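Local coordinates for protein putative type 11 methyltransferase (Sulfolobus solfataricus, PDB 3I9F) that probably transfers methyl groups from S-adenosylmethionine to an unidentified acceptor, and binds zinc ions, at residues Y133-K144 with F153-T161. Residues are numbered along the deposited sequence; the frame is centred on the assembly and turned at random.
Sequences YMGWFSNFVVEK and FGLVLKRKT
Leu157 and Met134 meet tip to tip, the thioether SD of Met134 lying 4.1 Å from Leu157 CD1. The methionine, bent at chi2 (-45°) and chi3 (-64°), supplies a flexible chain that follows the branched leucine, whose two methyls can serve different partners. The other methyl, Leu157 CD2, rests 3.9 Å from Phe137 CB, the two side chains crossing at about a right angle, and Val142 CG2 closes in on CD1. Replacing Leu157 with an alanine would probably open a gap between helix 130-136 and the strands, leaving Met134 and Phe137 without their shared partner. Farther along, Tyr133 CD1 lies 3.8 Å from Phe153 CZ, at the edge of the Phe153 ring, while the Tyr133 hydroxyl hydrogen-bonds Asp112.

Beneath this apolar layer, strands 140-146 and 152-159 pair as an antiparallel hairpin. Val141 and Lys158 exchange two nearly straight backbone bonds, Val141 N to Lys158 O being 2.9 Å. Val156 then faces both Glu143 and Lys144, a classic beta bulge: Val156 O accepts a hydrogen bond from Glu143 N (2.9 Å) and a weak one from Lys144 N. Glu143 turns to Arg107 for a salt bridge. Beyond the strand, lysine suits position 160, its long extended chain bringing Lys160 NZ to hydrogen-bond Ser138 O in the turn (2.6 Å).

Backbone bonds thus hold the strands in register, while apolar contacts seat the helix on one face of the Rossmann-like methyltransferase sheet, near outer strand 140-146.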
loop_
_atom_site.group_PDB
_atom_site.type_symbol
_atom_site.label_atom_id
_atom_site.label_comp_id
_atom_site.label_asym_id
_atom_site.label_seq_id
_atom_site.Cartn_x
_atom_site.Cartn_y
_atom_site.Cartn_z
ATOM N N TYR B 133 6.251 2.146 27.879
ATOM C CA TYR B 133 6.404 1.578 26.580
ATOM C C TYR B 133 6.534 0.079 26.719
ATOM O O TYR B 133 5.870 -0.658 25.998
ATOM C CB TYR B 133 7.553 2.220 25.793
ATOM C CG TYR B 133 7.088 3.384 24.920
ATOM C CD1 TYR B 133 7.174 4.682 25.348
ATOM C CD2 TYR B 133 6.554 3.166 23.669
ATOM C CE1 TYR B 133 6.756 5.721 24.567
ATOM C CE2 TYR B 133 6.141 4.204 22.879
ATOM C CZ TYR B 133 6.232 5.478 23.348
ATOM O OH TYR B 133 5.779 6.532 22.567
ATOM N N MET B 134 7.306 -0.394 27.671
ATOM C CA MET B 134 7.555 -1.842 27.747
ATOM C C MET B 134 6.362 -2.669 28.286
ATOM O O MET B 134 6.306 -3.871 28.070
ATOM C CB MET B 134 8.878 -2.137 28.484
ATOM C CG MET B 134 10.097 -1.341 27.885
ATOM S SD MET B 134 10.251 -1.310 26.069
ATOM C CE MET B 134 10.521 -3.072 25.884
ATOM N N GLY B 135 5.400 -2.027 28.935
ATOM C CA GLY B 135 4.114 -2.635 29.206
ATOM C C GLY B 135 3.384 -2.985 27.919
ATOM O O GLY B 135 2.814 -4.045 27.825
ATOM N N TRP B 136 3.426 -2.116 26.914
ATOM C CA TRP B 136 2.801 -2.403 25.611
ATOM C C TRP B 136 3.634 -3.322 24.705
ATOM O O TRP B 136 3.117 -4.236 24.017
ATOM C CB TRP B 136 2.551 -1.099 24.848
ATOM C CG TRP B 136 1.593 -0.265 25.525
ATOM C CD1 TRP B 136 1.854 0.813 26.324
ATOM C CD2 TRP B 136 0.195 -0.429 25.523
ATOM N NE1 TRP B 136 0.699 1.319 26.819
ATOM C CE2 TRP B 136 -0.342 0.574 26.344
ATOM C CE3 TRP B 136 -0.664 -1.355 24.932
ATOM C CZ2 TRP B 136 -1.721 0.713 26.561
ATOM C CZ3 TRP B 136 -2.026 -1.219 25.148
ATOM C CH2 TRP B 136 -2.537 -0.197 25.974
ATOM N N PHE B 137 4.925 -3.030 24.663
ATOM C CA PHE B 137 5.836 -3.771 23.845
ATOM C C PHE B 137 6.446 -4.865 24.692
ATOM O O PHE B 137 7.657 -4.997 24.752
ATOM C CB PHE B 137 6.893 -2.832 23.298
ATOM C CG PHE B 137 6.377 -1.885 22.244
ATOM C CD1 PHE B 137 6.506 -2.192 20.905
ATOM C CD2 PHE B 137 5.758 -0.694 22.590
ATOM C CE1 PHE B 137 6.034 -1.344 19.939
ATOM C CE2 PHE B 137 5.302 0.154 21.642
ATOM C CZ PHE B 137 5.432 -0.167 20.309
ATOM N N SER B 138 5.585 -5.676 25.307
ATOM C CA SER B 138 5.987 -6.676 26.307
ATOM C C SER B 138 6.615 -7.971 25.766
ATOM O O SER B 138 7.095 -8.778 26.570
ATOM C CB SER B 138 4.757 -7.075 27.102
ATOM O OG SER B 138 3.805 -7.629 26.190
ATOM N N ASN B 139 6.573 -8.184 24.447
ATOM C CA ASN B 139 7.293 -9.288 23.803
ATOM C C ASN B 139 8.625 -8.788 23.229
ATOM O O ASN B 139 9.163 -9.360 22.266
ATOM C CB ASN B 139 6.464 -9.896 22.669
ATOM C CG ASN B 139 5.046 -10.253 23.101
ATOM O OD1 ASN B 139 4.056 -9.530 22.775
ATOM N ND2 ASN B 139 4.924 -11.343 23.856
ATOM N N PHE B 140 9.128 -7.685 23.787
ATOM C CA PHE B 140 10.332 -7.049 23.264
ATOM C C PHE B 140 11.223 -6.658 24.401
ATOM O O PHE B 140 10.767 -6.441 25.513
ATOM C CB PHE B 140 9.987 -5.794 22.460
ATOM C CG PHE B 140 9.146 -6.060 21.248
ATOM C CD1 PHE B 140 9.712 -6.109 20.002
ATOM C CD2 PHE B 140 7.774 -6.247 21.367
ATOM C CE1 PHE B 140 8.929 -6.374 18.903
ATOM C CE2 PHE B 140 7.002 -6.521 20.280
ATOM C CZ PHE B 140 7.567 -6.582 19.054
ATOM N N VAL B 141 12.500 -6.532 24.107
ATOM C CA VAL B 141 13.466 -6.028 25.092
ATOM C C VAL B 141 14.222 -4.868 24.502
ATOM O O VAL B 141 14.411 -4.801 23.299
ATOM C CB VAL B 141 14.475 -7.153 25.635
ATOM C CG1 VAL B 141 13.864 -7.834 26.879
ATOM C CG2 VAL B 141 14.807 -8.197 24.577
ATOM N N VAL B 142 14.642 -3.952 25.364
ATOM C CA VAL B 142 15.519 -2.872 24.942
ATOM C C VAL B 142 16.897 -3.411 24.628
ATOM O O VAL B 142 17.486 -4.120 25.439
ATOM C CB VAL B 142 15.713 -1.793 26.008
ATOM C CG1 VAL B 142 16.608 -0.666 25.429
ATOM C CG2 VAL B 142 14.366 -1.241 26.468
ATOM N N GLU B 143 17.390 -3.043 23.450
ATOM C CA GLU B 143 18.705 -3.398 22.976
ATOM C C GLU B 143 19.655 -2.197 23.140
ATOM O O GLU B 143 20.759 -2.359 23.656
ATOM C CB GLU B 143 18.609 -3.855 21.511
ATOM C CG GLU B 143 19.850 -3.623 20.690
ATOM C CD GLU B 143 19.911 -4.483 19.463
ATOM O OE1 GLU B 143 19.309 -4.116 18.438
ATOM O OE2 GLU B 143 20.597 -5.527 19.522
ATOM N N LYS B 144 19.240 -1.012 22.682
ATOM C CA LYS B 144 19.988 0.216 22.915
ATOM C C LYS B 144 19.096 1.327 23.484
ATOM O O LYS B 144 17.874 1.304 23.325
ATOM C CB LYS B 144 20.589 0.724 21.616
ATOM C CG LYS B 144 21.646 -0.161 20.997
ATOM C CD LYS B 144 21.813 0.126 19.455
ATOM C CE LYS B 144 23.030 -0.603 18.833
ATOM N NZ LYS B 144 23.266 -1.988 19.417
ATOM N N PHE B 153 13.446 10.741 24.985
ATOM C CA PHE B 153 14.212 9.539 25.139
ATOM C C PHE B 153 14.001 8.735 23.889
ATOM O O PHE B 153 13.150 9.071 23.078
ATOM C CB PHE B 153 13.828 8.764 26.408
ATOM C CG PHE B 153 12.452 8.191 26.396
ATOM C CD1 PHE B 153 12.258 6.847 26.181
ATOM C CD2 PHE B 153 11.358 8.990 26.638
ATOM C CE1 PHE B 153 11.016 6.309 26.179
ATOM C CE2 PHE B 153 10.099 8.459 26.649
ATOM C CZ PHE B 153 9.923 7.108 26.418
ATOM N N GLY B 154 14.803 7.693 23.735
ATOM C CA GLY B 154 14.874 6.905 22.506
ATOM C C GLY B 154 15.218 5.468 22.855
ATOM O O GLY B 154 16.077 5.227 23.679
ATOM N N LEU B 155 14.520 4.504 22.264
ATOM C CA LEU B 155 14.829 3.092 22.472
ATOM C C LEU B 155 14.939 2.370 21.128
ATOM O O LEU B 155 14.320 2.776 20.125
ATOM C CB LEU B 155 13.759 2.418 23.308
ATOM C CG LEU B 155 13.261 3.111 24.582
ATOM C CD1 LEU B 155 11.920 2.482 24.969
ATOM C CD2 LEU B 155 14.287 3.025 25.752
ATOM N N VAL B 156 15.773 1.338 21.103
ATOM C CA VAL B 156 15.793 0.412 20.018
ATOM C C VAL B 156 15.429 -0.872 20.696
ATOM O O VAL B 156 15.973 -1.186 21.741
ATOM C CB VAL B 156 17.169 0.311 19.357
ATOM C CG1 VAL B 156 17.142 -0.734 18.175
ATOM C CG2 VAL B 156 17.661 1.713 18.904
ATOM N N LEU B 157 14.497 -1.601 20.109
ATOM C CA LEU B 157 13.867 -2.720 20.732
ATOM C C LEU B 157 13.991 -3.905 19.786
ATOM O O LEU B 157 13.854 -3.721 18.597
ATOM C CB LEU B 157 12.391 -2.397 20.891
ATOM C CG LEU B 157 11.766 -1.917 22.173
ATOM C CD1 LEU B 157 12.532 -0.780 22.736
ATOM C CD2 LEU B 157 10.324 -1.529 21.899
ATOM N N LYS B 158 14.217 -5.106 20.317
ATOM C CA LYS B 158 14.203 -6.337 19.544
ATOM C C LYS B 158 13.258 -7.306 20.192
ATOM O O LYS B 158 12.951 -7.176 21.342
ATOM C CB LYS B 158 15.597 -6.981 19.530
ATOM C CG LYS B 158 16.124 -7.377 20.950
ATOM C CD LYS B 158 17.564 -7.872 20.960
ATOM C CE LYS B 158 17.682 -9.370 21.208
ATOM N NZ LYS B 158 19.017 -9.715 21.771
ATOM N N ARG B 159 12.847 -8.318 19.452
ATOM C CA ARG B 159 11.949 -9.318 19.998
ATOM C C ARG B 159 12.572 -10.139 21.111
ATOM O O ARG B 159 13.717 -10.548 20.990
ATOM C CB ARG B 159 11.554 -10.297 18.907
ATOM C CG ARG B 159 10.671 -9.733 17.817
ATOM C CD ARG B 159 10.329 -10.863 16.898
ATOM N NE ARG B 159 9.543 -10.509 15.715
ATOM C CZ ARG B 159 8.207 -10.436 15.662
ATOM N NH1 ARG B 159 7.478 -10.594 16.738
ATOM N NH2 ARG B 159 7.601 -10.179 14.505
ATOM N N LYS B 160 11.829 -10.420 22.175
ATOM C CA LYS B 160 12.287 -11.424 23.150
ATOM C C LYS B 160 12.579 -12.762 22.458
ATOM O O LYS B 160 11.781 -13.202 21.632
ATOM C CB LYS B 160 11.240 -11.660 24.243
ATOM C CG LYS B 160 11.301 -10.675 25.384
ATOM C CD LYS B 160 10.378 -11.061 26.530
ATOM C CE LYS B 160 10.146 -9.882 27.493
ATOM N NZ LYS B 160 8.813 -9.967 28.184
ATOM N N THR B 161 13.700 -13.406 22.795
ATOM C CA THR B 161 14.015 -14.763 22.305
ATOM C C THR B 161 12.993 -15.757 22.888
ATOM O O THR B 161 12.776 -15.763 24.112
ATOM C CB THR B 161 15.452 -15.196 22.721
#